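Local coordinates for cobalamin biosynthesis protein CobN (PDB 7C6O), which serves as the large, catalytic subunit of cobaltochelatase, which inserts cobalt into hydrogenobyrinic acid a,c-diamide on the way to cobalamin, at residues V42-T47 / I84-I89; V108-V113 / R126-A131; Q117-E122 / T133-H138. All coordinates share one frame; numbering follows the deposited sequence.

Interaction 1 (V42-T47 / I84-I89); sequences VLLLST and IVVIRI
The guanidinium of Arg88 has Ser46 OG at its edge, near its plane. NH1 forms a salt bridge with Asp51, and Ser46 OG hydrogen-bonds to the same carboxylate. The two residues pair at the C-terminal end of the central strands of a four-stranded parallel sheet, order 2-1-3-4, in an alpha/beta domain. The Ser46 chi1 of -179° swings OG to the carbonyl side of the residue, where it lies 3.7 Å from Arg88 CB.

Strands 42-46 and 84-89 run side by side, 10° apart in direction. Leu43 and Leu45 each bond through both N and O, the usual parallel pattern. Leu45 N to Val86 O is 2.7 Å and nearly straight. On the face with Ser46, Leu44 CD1 meets Val86 CG1 at 3.9 Å. Helix 146-161 covers Val42, Ile84 and Val86 here. On the other face, Leu45 CD1 touches both Val85 CG1 and Ile87 CG1, 4.0 Å from each. Helix 72-79 packs there on Leu43, Leu45 and Val85.

The pairing ends at Thr47, whose N donates to Arg88 O over 3.2 Å. One water links Thr47 OG1, at 2.6 Å, to Arg88 O, at 3.1 Å.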
loop_
_atom_site.group_PDB
_atom_site.type_symbol
_atom_site.label_atom_id
_atom_site.label_comp_id
_atom_site.label_asym_id
_atom_site.label_seq_id
_atom_site.Cartn_x
_atom_site.Cartn_y
_atom_site.Cartn_z
ATOM N N VAL A 42 25.859 -1.383 46.993
ATOM C CA VAL A 42 26.676 -1.916 45.909
ATOM C C VAL A 42 26.446 -1.048 44.681
ATOM O O VAL A 42 25.310 -0.913 44.210
ATOM C CB VAL A 42 26.348 -3.387 45.617
ATOM C CG1 VAL A 42 27.118 -3.868 44.394
ATOM C CG2 VAL A 42 26.672 -4.249 46.827
ATOM N N LEU A 43 27.519 -0.456 44.169
ATOM C CA LEU A 43 27.460 0.338 42.949
ATOM C C LEU A 43 27.723 -0.571 41.754
ATOM O O LEU A 43 28.775 -1.214 41.679
ATOM C CB LEU A 43 28.478 1.477 43.001
ATOM C CG LEU A 43 28.610 2.345 41.745
ATOM C CD1 LEU A 43 27.290 3.023 41.413
ATOM C CD2 LEU A 43 29.714 3.374 41.924
ATOM N N LEU A 44 26.765 -0.629 40.831
ATOM C CA LEU A 44 26.881 -1.416 39.608
ATOM C C LEU A 44 27.085 -0.474 38.430
ATOM O O LEU A 44 26.203 0.334 38.120
ATOM C CB LEU A 44 25.638 -2.280 39.393
ATOM C CG LEU A 44 25.589 -3.071 38.083
ATOM C CD1 LEU A 44 26.763 -4.041 38.004
ATOM C CD2 LEU A 44 24.263 -3.803 37.952
ATOM N N LEU A 45 28.241 -0.577 37.780
ATOM C CA LEU A 45 28.566 0.207 36.588
ATOM C C LEU A 45 28.660 -0.766 35.418
ATOM O O LEU A 45 29.644 -1.496 35.290
ATOM C CB LEU A 45 29.874 0.972 36.775
ATOM C CG LEU A 45 29.957 1.907 37.981
ATOM C CD1 LEU A 45 31.389 2.368 38.207
ATOM C CD2 LEU A 45 29.028 3.100 37.786
ATOM N N SER A 46 27.637 -0.782 34.568
ATOM C CA SER A 46 27.594 -1.700 33.438
ATOM C C SER A 46 27.160 -0.961 32.183
ATOM O O SER A 46 26.247 -0.133 32.222
ATOM C CB SER A 46 26.637 -2.870 33.696
ATOM O OG SER A 46 26.625 -3.768 32.597
ATOM N N THR A 47 27.820 -1.264 31.071
ATOM C CA THR A 47 27.398 -0.725 29.788
ATOM C C THR A 47 26.176 -1.438 29.232
ATOM O O THR A 47 25.691 -1.059 28.161
ATOM C CB THR A 47 28.546 -0.799 28.783
ATOM O OG1 THR A 47 29.079 -2.128 28.765
ATOM C CG2 THR A 47 29.645 0.181 29.165
ATOM N N ILE A 84 30.800 -1.561 47.892
ATOM C CA ILE A 84 31.401 -2.426 46.884
ATOM C C ILE A 84 31.039 -1.855 45.523
ATOM O O ILE A 84 29.938 -1.331 45.334
ATOM C CB ILE A 84 30.904 -3.884 47.000
ATOM C CG1 ILE A 84 31.088 -4.422 48.419
ATOM C CG2 ILE A 84 31.631 -4.784 46.009
ATOM C CD1 ILE A 84 30.502 -5.803 48.614
ATOM N N VAL A 85 31.966 -1.949 44.572
ATOM C CA VAL A 85 31.730 -1.504 43.206
ATOM C C VAL A 85 31.900 -2.691 42.269
ATOM O O VAL A 85 32.832 -3.488 42.425
ATOM C CB VAL A 85 32.677 -0.355 42.800
ATOM C CG1 VAL A 85 32.253 0.224 41.452
ATOM C CG2 VAL A 85 32.689 0.721 43.866
ATOM N N VAL A 86 30.993 -2.805 41.302
ATOM C CA VAL A 86 31.060 -3.814 40.252
ATOM C C VAL A 86 31.044 -3.100 38.912
ATOM O O VAL A 86 30.170 -2.263 38.664
ATOM C CB VAL A 86 29.893 -4.812 40.341
ATOM C CG1 VAL A 86 29.969 -5.820 39.203
ATOM C CG2 VAL A 86 29.905 -5.512 41.679
ATOM N N ILE A 87 32.004 -3.433 38.053
ATOM C CA ILE A 87 32.117 -2.850 36.720
ATOM C C ILE A 87 32.027 -3.977 35.698
ATOM O O ILE A 87 32.770 -4.960 35.791
ATOM C CB ILE A 87 33.434 -2.069 36.556
ATOM C CG1 ILE A 87 33.517 -0.932 37.580
ATOM C CG2 ILE A 87 33.565 -1.535 35.138
ATOM C CD1 ILE A 87 34.845 -0.202 37.570
ATOM N N ARG A 88 31.119 -3.834 34.731
ATOM C CA ARG A 88 30.971 -4.800 33.645
ATOM C C ARG A 88 30.994 -4.053 32.319
ATOM O O ARG A 88 30.093 -3.253 32.044
ATOM C CB ARG A 88 29.669 -5.602 33.785
ATOM C CG ARG A 88 29.491 -6.699 32.731
ATOM C CD ARG A 88 28.422 -7.711 33.150
ATOM N NE ARG A 88 28.312 -8.819 32.202
ATOM C CZ ARG A 88 27.353 -8.928 31.286
ATOM N NH1 ARG A 88 26.409 -7.999 31.193
ATOM N NH2 ARG A 88 27.335 -9.969 30.467
ATOM N N ILE A 89 32.020 -4.306 31.500
ATOM C CA ILE A 89 32.179 -3.624 30.219
ATOM C C ILE A 89 32.681 -4.598 29.160
ATOM O O ILE A 89 33.301 -5.620 29.460
ATOM C CB ILE A 89 33.150 -2.421 30.303
ATOM C CG1 ILE A 89 34.549 -2.894 30.698
ATOM C CG2 ILE A 89 32.638 -1.358 31.271
ATOM C CD1 ILE A 89 35.572 -1.783 30.751
HETATM O O HOH W 1 28.440 -4.415 29.705
#

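Interaction 2 (V108-V113 / R126-A131); sequences VPAVLV and RSTVAA. With NA (sodium ion), chain F.
Leu112, Val129 and Ser127 have the most surface buried here. They dock the loop between helices 121-126 and 131-143 against the outer strand of the parallel sheet. Leu112 lies alongside Ser127. Its CB is 3.4 Å from Ser127 OG, and its CD1 reaches Arg126 CB at 3.8 Å. The guanidinium of Arg126 turns elsewhere, to a salt bridge with Glu122 and a cation-pi contact with Tyr93.

Ser127 OG accepts the backbone N-H of Leu112 at 3.0 Å. A chi1 of -55°, with OG anti to the carbonyl carbon, brings the hydroxyl to that N-H. The same hydroxyl bonds to Leu123 O, so one buried oxygen joins the strand to helix 121-126.

Val129 splays its two methyls over the strand. CG1 touches Pro109 CB and CG2 touches Val111 CG2, each at 4.1 Å. Thr128, between Ser127 and Val129 in sequence, adds polar contacts. Its OG1 accepts from Ala110 N at 2.7 Å, and its N gives a weak bond to Ala110 O. A water also joins Thr128 OG1 to Val108 O.

The sodium is bound by Ser127 O at 2.3 Å, by Asp125 O and by four waters. Two of these waters also donate to Val129 O. Strand 110-114 is outermost in its sheet within this chain, and the hydroxyls of Thr128 and Ser127 take the outward N-H groups of Ala110 and Leu112. The same short turn that satisfies these groups gives its Ser127 carbonyl to the ion.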
loop_
_atom_site.group_PDB
_atom_site.type_symbol
_atom_site.label_atom_id
_atom_site.label_comp_id
_atom_site.label_asym_id
_atom_site.label_seq_id
_atom_site.Cartn_x
_atom_site.Cartn_y
_atom_site.Cartn_z
ATOM N N VAL A 108 37.676 1.536 47.437
ATOM C CA VAL A 108 36.482 0.699 47.604
ATOM C C VAL A 108 36.714 -0.640 46.911
ATOM O O VAL A 108 37.193 -0.660 45.763
ATOM C CB VAL A 108 35.251 1.406 47.033
ATOM C CG1 VAL A 108 34.004 0.564 47.258
ATOM C CG2 VAL A 108 35.090 2.786 47.658
ATOM N N PRO A 109 36.416 -1.769 47.556
ATOM C CA PRO A 109 36.581 -3.069 46.891
ATOM C C PRO A 109 35.876 -3.092 45.543
ATOM O O PRO A 109 34.692 -2.761 45.432
ATOM C CB PRO A 109 35.948 -4.053 47.881
ATOM C CG PRO A 109 36.100 -3.382 49.212
ATOM C CD PRO A 109 35.932 -1.911 48.941
ATOM N N ALA A 110 36.619 -3.470 44.507
ATOM C CA ALA A 110 36.162 -3.360 43.129
ATOM C C ALA A 110 36.138 -4.732 42.470
ATOM O O ALA A 110 37.134 -5.463 42.506
ATOM C CB ALA A 110 37.057 -2.406 42.331
ATOM N N VAL A 111 35.003 -5.067 41.868
ATOM C CA VAL A 111 34.817 -6.310 41.128
ATOM C C VAL A 111 34.731 -5.952 39.651
ATOM O O VAL A 111 33.806 -5.244 39.234
ATOM C CB VAL A 111 33.555 -7.057 41.591
ATOM C CG1 VAL A 111 33.523 -8.465 41.021
ATOM C CG2 VAL A 111 33.480 -7.082 43.116
ATOM N N LEU A 112 35.689 -6.431 38.861
ATOM C CA LEU A 112 35.773 -6.112 37.438
ATOM C C LEU A 112 35.472 -7.363 36.628
ATOM O O LEU A 112 36.178 -8.368 36.754
ATOM C CB LEU A 112 37.158 -5.573 37.078
ATOM C CG LEU A 112 37.748 -4.477 37.965
ATOM C CD1 LEU A 112 39.166 -4.147 37.510
ATOM C CD2 LEU A 112 36.875 -3.235 37.960
ATOM N N VAL A 113 34.432 -7.301 35.795
ATOM C CA VAL A 113 34.043 -8.436 34.969
ATOM C C VAL A 113 33.802 -7.962 33.542
ATOM O O VAL A 113 33.571 -6.779 33.276
ATOM C CB VAL A 113 32.792 -9.160 35.517
ATOM C CG1 VAL A 113 33.041 -9.662 36.940
ATOM C CG2 VAL A 113 31.586 -8.241 35.468
ATOM N N ARG A 126 42.967 -7.568 38.060
ATOM C CA ARG A 126 42.981 -6.172 38.490
ATOM C C ARG A 126 41.930 -5.864 39.551
ATOM O O ARG A 126 42.053 -4.847 40.244
ATOM C CB ARG A 126 42.773 -5.242 37.294
ATOM C CG ARG A 126 43.992 -5.092 36.404
ATOM C CD ARG A 126 43.716 -4.115 35.274
ATOM N NE ARG A 126 44.860 -3.994 34.378
ATOM C CZ ARG A 126 45.863 -3.142 34.564
ATOM N NH1 ARG A 126 45.861 -2.334 35.615
ATOM N NH2 ARG A 126 46.866 -3.099 33.700
ATOM N N SER A 127 40.906 -6.705 39.685
ATOM C CA SER A 127 39.930 -6.531 40.752
ATOM C C SER A 127 40.626 -6.513 42.108
ATOM O O SER A 127 41.604 -7.229 42.333
ATOM C CB SER A 127 38.894 -7.656 40.714
ATOM O OG SER A 127 38.274 -7.753 39.445
ATOM N N THR A 128 40.119 -5.682 43.020
ATOM C CA THR A 128 40.672 -5.605 44.364
ATOM C C THR A 128 39.962 -6.541 45.341
ATOM O O THR A 128 40.066 -6.353 46.558
ATOM C CB THR A 128 40.644 -4.158 44.868
ATOM O OG1 THR A 128 39.331 -3.610 44.714
ATOM C CG2 THR A 128 41.628 -3.305 44.075
ATOM N N VAL A 129 39.235 -7.534 44.828
ATOM C CA VAL A 129 38.729 -8.649 45.624
ATOM C C VAL A 129 39.511 -9.891 45.213
ATOM O O VAL A 129 40.355 -9.829 44.311
ATOM C CB VAL A 129 37.216 -8.850 45.423
ATOM C CG1 VAL A 129 36.443 -7.642 45.927
ATOM C CG2 VAL A 129 36.908 -9.111 43.947
ATOM N N ALA A 130 39.243 -11.021 45.862
ATOM C CA ALA A 130 39.858 -12.274 45.442
ATOM C C ALA A 130 39.406 -12.639 44.031
ATOM O O ALA A 130 38.309 -12.281 43.595
ATOM C CB ALA A 130 39.503 -13.401 46.413
ATOM N N ALA A 131 40.269 -13.361 43.314
ATOM C CA ALA A 131 39.954 -13.725 41.933
ATOM C C ALA A 131 38.662 -14.528 41.853
ATOM O O ALA A 131 37.834 -14.296 40.965
ATOM C CB ALA A 131 41.114 -14.509 41.317
HETATM NA NA NA F . 43.540 -8.492 42.296
HETATM O O HOH W 2 39.685 -0.505 45.058
HETATM O O HOH W 3 41.923 -10.424 41.892
HETATM O O HOH W 4 43.070 -8.957 44.652
HETATM O O HOH W 5 44.875 -6.448 42.623
HETATM O O HOH W 6 45.482 -9.992 42.448
#

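Interaction 3 (Q117-E122 / T133-H138); sequences QAADAE and TALQAH
Leu135 and His138 are the residues of 133-138 that touch segment 117-122. At the start, Thr133 turns to the buried side of the helix and packs on helix 146-161. Ala134 rests on Val111 of strand 110-114. Leu135 faces the other way, and its CD2 meets Ala119 CB at 4.0 Å. Ala137 turns inward again, onto helix 146-161 and Val111.

His138 carries most of the contact, one helical turn after Leu135. Its N donates to Ala134 O, as in a regular helix. Its ring is sent toward 117-122 by CG lying anti to the backbone N (chi1 174°). Ala119 covers one ring face. The CB methyl stands 3.8 Å from the ring centroid and only 2° off the ring normal, a CH-pi contact. Ala119 CA lies over the same ring, 3.5 Å from CE1. The ring edge does the polar work. NE2 donates to Gln117 O at 2.9 Å, with an angle of 164° at the hydrogen. The oxygen lies in the ring plane, but NE2 stands well above the carbonyl plane of Gln117. Edge and face together fix the rotation of the ring.

The loop held this way leads straight into the next helix. Asp120 is the N-cap of helix 121-126. Its OD1 takes a weak bond from Glu122 N and a hydrogen bond from Leu123 N. The whole is a loop after the outermost strand of a parallel alpha/beta sheet, held by a histidine of the following helix 131-143 and ending in an Asp N-cap.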
loop_
_atom_site.group_PDB
_atom_site.type_symbol
_atom_site.label_atom_id
_atom_site.label_comp_id
_atom_site.label_asym_id
_atom_site.label_seq_id
_atom_site.Cartn_x
_atom_site.Cartn_y
_atom_site.Cartn_z
ATOM N N GLN A 117 31.280 -13.455 26.995
ATOM C CA GLN A 117 30.900 -14.698 27.664
ATOM C C GLN A 117 32.061 -15.278 28.463
ATOM O O GLN A 117 31.884 -15.706 29.609
ATOM C CB GLN A 117 30.391 -15.713 26.640
ATOM C CG GLN A 117 29.129 -15.278 25.914
ATOM C CD GLN A 117 28.544 -16.387 25.062
ATOM O OE1 GLN A 117 28.919 -17.552 25.198
ATOM N NE2 GLN A 117 27.623 -16.030 24.176
ATOM N N ALA A 118 33.254 -15.320 27.873
ATOM C CA ALA A 118 34.436 -15.776 28.589
ATOM C C ALA A 118 34.970 -14.652 29.467
ATOM O O ALA A 118 35.080 -13.505 29.021
ATOM C CB ALA A 118 35.514 -16.244 27.610
ATOM N N ALA A 119 35.298 -14.980 30.714
ATOM C CA ALA A 119 35.801 -13.977 31.640
ATOM C C ALA A 119 37.146 -13.440 31.164
ATOM O O ALA A 119 37.910 -14.125 30.483
ATOM C CB ALA A 119 35.935 -14.560 33.046
ATOM N N ASP A 120 37.425 -12.192 31.527
ATOM C CA ASP A 120 38.666 -11.525 31.155
ATOM C C ASP A 120 39.667 -11.698 32.291
ATOM O O ASP A 120 39.449 -11.194 33.398
ATOM C CB ASP A 120 38.399 -10.047 30.866
ATOM C CG ASP A 120 39.608 -9.324 30.294
ATOM O OD1 ASP A 120 40.710 -9.427 30.864
ATOM O OD2 ASP A 120 39.447 -8.637 29.265
ATOM N N ALA A 121 40.762 -12.414 32.016
ATOM C CA ALA A 121 41.727 -12.712 33.071
ATOM C C ALA A 121 42.362 -11.447 33.638
ATOM O O ALA A 121 42.681 -11.397 34.832
ATOM C CB ALA A 121 42.807 -13.661 32.548
ATOM N N GLU A 122 42.554 -10.417 32.809
ATOM C CA GLU A 122 43.137 -9.177 33.316
ATOM C C GLU A 122 42.173 -8.451 34.247
ATOM O O GLU A 122 42.587 -7.917 35.282
ATOM C CB GLU A 122 43.544 -8.260 32.164
ATOM C CG GLU A 122 44.196 -6.970 32.644
ATOM C CD GLU A 122 44.537 -6.018 31.516
ATOM O OE1 GLU A 122 45.211 -5.004 31.784
ATOM O OE2 GLU A 122 44.132 -6.282 30.365
ATOM N N THR A 133 36.097 -14.330 43.709
ATOM C CA THR A 133 34.952 -13.442 43.876
ATOM C C THR A 133 34.566 -12.802 42.549
ATOM O O THR A 133 33.385 -12.769 42.183
ATOM C CB THR A 133 35.269 -12.373 44.921
ATOM O OG1 THR A 133 35.694 -13.008 46.132
ATOM C CG2 THR A 133 34.038 -11.518 45.199
ATOM N N ALA A 134 35.559 -12.304 41.808
ATOM C CA ALA A 134 35.290 -11.705 40.504
ATOM C C ALA A 134 34.761 -12.739 39.517
ATOM O O ALA A 134 33.855 -12.444 38.729
ATOM C CB ALA A 134 36.560 -11.045 39.963
ATOM N N LEU A 135 35.313 -13.954 39.546
ATOM C CA LEU A 135 34.882 -14.985 38.606
ATOM C C LEU A 135 33.439 -15.409 38.868
ATOM O O LEU A 135 32.671 -15.621 37.924
ATOM C CB LEU A 135 35.825 -16.186 38.678
ATOM C CG LEU A 135 37.248 -15.947 38.158
ATOM C CD1 LEU A 135 38.206 -17.018 38.663
ATOM C CD2 LEU A 135 37.266 -15.888 36.633
ATOM N N GLN A 136 33.047 -15.531 40.137
ATOM C CA GLN A 136 31.661 -15.885 40.433
ATOM C C GLN A 136 30.716 -14.740 40.082
ATOM O O GLN A 136 29.620 -14.973 39.558
ATOM C CB GLN A 136 31.514 -16.282 41.903
ATOM C CG GLN A 136 30.156 -16.903 42.266
ATOM C CD GLN A 136 30.039 -18.369 41.860
ATOM O OE1 GLN A 136 30.684 -18.821 40.916
ATOM N NE2 GLN A 136 29.215 -19.118 42.584
ATOM N N ALA A 137 31.122 -13.498 40.357
ATOM C CA ALA A 137 30.323 -12.352 39.935
ATOM C C ALA A 137 30.138 -12.342 38.423
ATOM O O ALA A 137 29.053 -12.014 37.924
ATOM C CB ALA A 137 30.974 -11.050 40.401
ATOM N N HIS A 138 31.186 -12.700 37.678
ATOM C CA HIS A 138 31.073 -12.781 36.226
ATOM C C HIS A 138 29.943 -13.717 35.817
ATOM O O HIS A 138 29.175 -13.414 34.897
ATOM C CB HIS A 138 32.397 -13.247 35.622
ATOM C CG HIS A 138 32.331 -13.484 34.146
ATOM N ND1 HIS A 138 32.625 -12.503 33.221
ATOM C CD2 HIS A 138 31.993 -14.584 33.434
ATOM C CE1 HIS A 138 32.476 -12.992 32.003
ATOM N NE2 HIS A 138 32.090 -14.253 32.103
#

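How the interactions relate
From the N terminus, strand 42-46 comes first. The chain passes through helix 49-58, strand 62-65 and helix 72-79 before interaction 1 closes this excursion at strand 84-89. Helix 97-105 then leads to strand 110-114, where interaction 2 opens. Strands 84-89 and 110-114 are neighbours, and Val85 O and Val111 N lie 2.7 Å apart, a probable hydrogen bond. Interaction 2 closes at 126-131, after helix 121-126. Interaction 3 opens inside that span, at 117-122, and closes on helix 131-143, so the two cross. Val113 also packs on that helix at Ala134 and His138. Together the contacts tie the sheet to helices 121-126 and 131-143.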